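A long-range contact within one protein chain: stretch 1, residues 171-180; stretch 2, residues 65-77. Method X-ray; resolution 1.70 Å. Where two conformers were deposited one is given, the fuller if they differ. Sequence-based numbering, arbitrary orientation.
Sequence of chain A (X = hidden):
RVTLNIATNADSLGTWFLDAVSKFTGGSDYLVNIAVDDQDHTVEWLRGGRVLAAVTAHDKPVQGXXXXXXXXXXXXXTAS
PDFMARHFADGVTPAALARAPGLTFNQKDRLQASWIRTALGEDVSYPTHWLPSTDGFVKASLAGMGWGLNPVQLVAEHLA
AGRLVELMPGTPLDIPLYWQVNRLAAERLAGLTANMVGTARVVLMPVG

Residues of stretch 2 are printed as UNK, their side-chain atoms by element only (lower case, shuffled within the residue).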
# COMPACT_ATOMS: atom_id res chain seq x y z
N THR A 171 -8.85 23.24 -6.69
CA THR A 171 -8.62 22.57 -7.97
C THR A 171 -8.64 21.04 -7.82
O THR A 171 -7.70 20.36 -8.26
CB THR A 171 -7.29 23.02 -8.61
OG1 THR A 171 -6.21 22.72 -7.73
CG2 THR A 171 -7.35 24.52 -8.94
N PRO A 172 -9.72 20.50 -7.24
CA PRO A 172 -9.74 19.04 -7.07
C PRO A 172 -9.88 18.31 -8.40
O PRO A 172 -10.33 18.89 -9.41
CB PRO A 172 -10.99 18.81 -6.21
CG PRO A 172 -11.87 19.96 -6.50
CD PRO A 172 -10.93 21.13 -6.69
N LEU A 173 -9.50 17.04 -8.38
CA LEU A 173 -9.64 16.14 -9.51
C LEU A 173 -10.55 15.02 -9.06
O LEU A 173 -10.24 14.32 -8.08
CB LEU A 173 -8.27 15.59 -9.91
CG LEU A 173 -8.11 14.87 -11.24
CD1 LEU A 173 -6.66 14.98 -11.76
CD2 LEU A 173 -8.52 13.41 -11.11
N ASP A 174 -11.68 14.87 -9.74
CA ASP A 174 -12.70 13.90 -9.36
C ASP A 174 -12.74 12.72 -10.30
O ASP A 174 -12.88 12.89 -11.52
CB ASP A 174 -14.06 14.60 -9.39
CG ASP A 174 -14.22 15.63 -8.31
OD1 ASP A 174 -13.45 15.63 -7.33
OD2 ASP A 174 -15.14 16.46 -8.43
N ILE A 175 -12.70 11.52 -9.73
CA ILE A 175 -12.76 10.28 -10.49
C ILE A 175 -13.99 9.49 -10.04
O ILE A 175 -14.06 8.99 -8.91
CB ILE A 175 -11.50 9.43 -10.25
CG1 ILE A 175 -10.23 10.20 -10.67
CG2 ILE A 175 -11.61 8.11 -11.01
CD1 ILE A 175 -10.14 10.57 -12.12
N PRO A 176 -14.99 9.39 -10.92
CA PRO A 176 -16.14 8.55 -10.58
C PRO A 176 -15.73 7.09 -10.53
O PRO A 176 -14.91 6.65 -11.36
CB PRO A 176 -17.11 8.78 -11.75
CG PRO A 176 -16.72 10.03 -12.36
CD PRO A 176 -15.19 10.09 -12.20
N LEU A 177 -16.29 6.34 -9.58
CA LEU A 177 -16.01 4.92 -9.43
C LEU A 177 -17.28 4.09 -9.63
O LEU A 177 -18.39 4.57 -9.42
CB LEU A 177 -15.44 4.64 -8.06
CG LEU A 177 -14.06 5.24 -7.75
CD1 LEU A 177 -13.72 4.82 -6.34
CD2 LEU A 177 -13.02 4.75 -8.77
N TYR A 178 -17.08 2.85 -10.04
CA TYR A 178 -18.16 1.94 -10.39
C TYR A 178 -17.90 0.58 -9.77
O TYR A 178 -16.76 0.17 -9.57
CB TYR A 178 -18.25 1.79 -11.91
CG TYR A 178 -18.50 3.11 -12.56
CD1 TYR A 178 -19.79 3.58 -12.75
CD2 TYR A 178 -17.44 3.94 -12.92
CE1 TYR A 178 -20.03 4.82 -13.28
CE2 TYR A 178 -17.67 5.18 -13.46
CZ TYR A 178 -18.97 5.62 -13.64
OH TYR A 178 -19.21 6.87 -14.20
N TRP A 179 -18.98 -0.12 -9.45
CA TRP A 179 -18.94 -1.49 -8.96
C TRP A 179 -19.50 -2.36 -10.08
O TRP A 179 -20.68 -2.20 -10.48
CB TRP A 179 -19.79 -1.57 -7.72
CG TRP A 179 -19.96 -2.91 -7.07
CD1 TRP A 179 -21.15 -3.57 -6.85
CD2 TRP A 179 -18.94 -3.74 -6.48
NE1 TRP A 179 -20.92 -4.76 -6.18
CE2 TRP A 179 -19.58 -4.90 -5.97
CE3 TRP A 179 -17.55 -3.65 -6.39
CZ2 TRP A 179 -18.88 -5.95 -5.35
CZ3 TRP A 179 -16.85 -4.69 -5.76
CH2 TRP A 179 -17.52 -5.80 -5.23
N GLN A 180 -18.68 -3.28 -10.58
CA GLN A 180 -19.03 -4.16 -11.71
C GLN A 180 -19.08 -5.57 -11.14
O GLN A 180 -18.19 -5.95 -10.39
CB GLN A 180 -18.04 -4.06 -12.86
CG GLN A 180 -18.03 -2.70 -13.56
CD GLN A 180 -17.89 -2.75 -15.09
OE1 GLN A 180 -18.27 -3.73 -15.74
NE2 GLN A 180 -17.37 -1.66 -15.67
N UNK A 65 -21.77 -7.81 -17.33
CA UNK A 65 -21.70 -7.36 -15.95
C UNK A 65 -22.81 -6.40 -15.57
O UNK A 65 -23.28 -5.62 -16.38
s UNK A 65 -18.98 -7.79 -15.67
c UNK A 65 -20.39 -6.64 -15.66
N UNK A 66 -23.20 -6.47 -14.29
CA UNK A 66 -24.08 -5.45 -13.72
C UNK A 66 -23.20 -4.34 -13.20
O UNK A 66 -22.17 -4.62 -12.57
c UNK A 66 -26.89 -7.55 -12.21
n UNK A 66 -27.66 -8.65 -12.76
n UNK A 66 -29.25 -10.29 -12.70
c UNK A 66 -24.93 -6.04 -12.62
n UNK A 66 -28.92 -9.03 -10.84
c UNK A 66 -25.88 -7.08 -13.21
c UNK A 66 -28.62 -9.31 -12.10
N UNK A 67 -23.58 -3.09 -13.47
CA UNK A 67 -22.72 -1.95 -13.15
C UNK A 67 -23.50 -0.97 -12.29
O UNK A 67 -24.62 -0.58 -12.64
c UNK A 67 -22.22 -1.23 -14.42
c UNK A 67 -21.28 -0.07 -14.01
c UNK A 67 -21.51 -2.23 -15.34
N UNK A 68 -22.92 -0.59 -11.16
CA UNK A 68 -23.53 0.39 -10.27
C UNK A 68 -22.56 1.55 -9.99
O UNK A 68 -21.46 1.33 -9.51
o UNK A 68 -24.78 -1.38 -9.15
c UNK A 68 -23.95 -0.24 -8.91
c UNK A 68 -24.72 0.75 -8.08
N UNK A 69 -22.96 2.78 -10.28
CA UNK A 69 -22.08 3.90 -9.90
C UNK A 69 -22.02 4.04 -8.38
O UNK A 69 -23.04 3.91 -7.71
c UNK A 69 -24.16 3.23 -11.02
c UNK A 69 -22.74 5.13 -10.53
c UNK A 69 -23.82 4.62 -11.41
N UNK A 70 -20.82 4.30 -7.87
CA UNK A 70 -20.57 4.35 -6.44
C UNK A 70 -20.47 5.75 -5.90
O UNK A 70 -20.69 5.97 -4.69
c UNK A 70 -20.13 1.42 -5.29
c UNK A 70 -17.85 1.54 -6.37
c UNK A 70 -19.28 3.59 -6.14
c UNK A 70 -19.29 2.07 -6.38
N UNK A 71 -20.11 6.70 -6.76
CA UNK A 71 -19.79 8.07 -6.31
C UNK A 71 -18.40 8.45 -6.80
O UNK A 71 -17.77 7.68 -7.52
N UNK A 72 -17.94 9.62 -6.39
CA UNK A 72 -16.72 10.22 -6.90
C UNK A 72 -15.64 10.19 -5.82
O UNK A 72 -15.90 10.57 -4.67
c UNK A 72 -15.69 12.50 -7.36
c UNK A 72 -16.97 11.66 -7.36
c UNK A 72 -17.67 11.66 -8.72
N UNK A 73 -14.45 9.74 -6.22
CA UNK A 73 -13.23 9.80 -5.39
C UNK A 73 -12.52 11.11 -5.76
O UNK A 73 -12.12 11.32 -6.92
c UNK A 73 -11.11 8.49 -4.73
c UNK A 73 -11.52 8.52 -3.27
c UNK A 73 -10.31 7.25 -5.06
c UNK A 73 -12.34 8.59 -5.65
N UNK A 74 -12.47 12.03 -4.80
CA UNK A 74 -11.89 13.35 -5.04
C UNK A 74 -10.46 13.36 -4.57
O UNK A 74 -10.15 12.86 -3.47
c UNK A 74 -12.92 16.92 -4.00
c UNK A 74 -14.73 18.15 -5.14
c UNK A 74 -12.67 14.44 -4.31
n UNK A 74 -15.50 18.29 -6.21
n UNK A 74 -14.86 18.99 -4.13
c UNK A 74 -11.97 15.78 -4.30
n UNK A 74 -13.83 17.17 -5.10
N UNK A 75 -9.59 13.92 -5.42
CA UNK A 75 -8.18 14.03 -5.13
C UNK A 75 -7.77 15.49 -5.06
O UNK A 75 -8.36 16.34 -5.73
c UNK A 75 -6.41 11.08 -6.11
c UNK A 75 -8.64 9.97 -7.26
c UNK A 75 -7.46 11.90 -6.44
c UNK A 75 -7.37 13.40 -6.25
o UNK A 75 -7.66 7.81 -7.15
c UNK A 75 -8.57 11.32 -7.04
c UNK A 75 -6.48 9.72 -6.32
c UNK A 75 -7.60 9.16 -6.91
N UNK A 76 -6.75 15.77 -4.24
CA UNK A 76 -6.17 17.12 -4.18
C UNK A 76 -4.67 17.02 -4.47
O UNK A 76 -3.99 16.10 -4.00
c UNK A 76 -7.84 18.02 -2.49
n UNK A 76 -9.93 17.99 -1.82
n UNK A 76 -8.50 19.15 -2.91
c UNK A 76 -6.39 17.75 -2.81
c UNK A 76 -8.74 17.29 -1.81
c UNK A 76 -9.75 19.10 -2.50
N UNK A 77 -4.17 17.98 -5.25
CA UNK A 77 -2.75 18.09 -5.55
C UNK A 77 -2.09 18.77 -4.36
O UNK A 77 -2.38 19.92 -4.06
c UNK A 77 -2.53 18.90 -6.84
O HOH W 1 -23.35 -3.67 -9.73
O HOH W 2 -19.89 7.02 -9.83
O HOH W 3 -6.11 20.00 -6.03

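Position 65 carries one carbon and then a sulfur, so it is Cys-65; its CB lies 3.6 Å from Gln-180 OE1. Position 66 has three carbons, a nitrogen, and a carbon bearing two more nitrogens, a guanidinium: Arg-66. Its CB points away from stretch 1, and contact is left to the backbone, with Arg-66 O 3.3 Å from Gln-180 CA.

Position 67 has one carbon forking into two, hence Val-67, whose CG1 packs 4.1 Å from Tyr-178 CB. At position 68 the fork holds one oxygen and one carbon, giving Thr-68. Its backbone pairs reciprocally with Trp-179: Thr-68 N to Trp-179 O is 2.8 Å and Trp-179 N to Thr-68 O 2.9 Å. A water joins Thr-68 OG1 (2.8 Å from the water O) to the same Trp-179 O (3.1 Å).

Three carbons closing onto the backbone nitrogen make position 69 Pro-69, with CB 3.9 Å from Tyr-178 CE1. Position 70 has four carbons forked at the second, so Leu-70; its CD2 approaches Trp-179 CB at 3.9 Å, and its N donates to Leu-177 O at 2.9 Å.

Position 71 has no side-chain atoms and is Gly-71. At phi 125° and psi -175°, a CB would jam against the preceding carbonyl oxygen. Its O accepts from Leu-177 N at 2.9 Å, while a water bridges Gly-71 N (3.1 Å from the water O) and Leu-177 O (2.9 Å).

Position 72, a three-carbon fork, is Val-72; CG1 meets Asp-174 CB at 3.3 Å. Position 73 has four carbons forked at the second: Leu-73, its N 2.8 Å from Ile-175 O and its O 2.9 Å from Ile-175 N.

Position 74 again ends in a guanidinium, hence Arg-74. NE to Asp-174 OD1 is 2.7 Å and NH2 to Asp-174 OD2 2.9 Å, with N-H...O angles of 171° and 177°: a two-pronged salt bridge at the group's edge, while Pro-172 CB covers one face.

A six-carbon ring bearing oxygen makes position 75 Tyr-75; CE1 lies 3.8 Å from Ile-175 CG1. A five-membered ring with two nitrogens identifies position 76 as His-76, its CE1 3.9 Å from Pro-172 CB. A single carbon leaves position 77 as Ala-77.

The contact is an antiparallel strand pair, its N-to-C directions 152° apart, burying 1039 Å². Eight backbone hydrogen bonds set the register. The partners shift from Gly-71 to Leu-70 at Leu-177, where the water fills in. Arg-74 and Asp-174 add charge pairing on the face shared with Val-72 and Pro-176; Tyr-75, Ile-175 and Leu-73 line the other.

Stretch 2 65-77: CRVTPLGVLRYHA
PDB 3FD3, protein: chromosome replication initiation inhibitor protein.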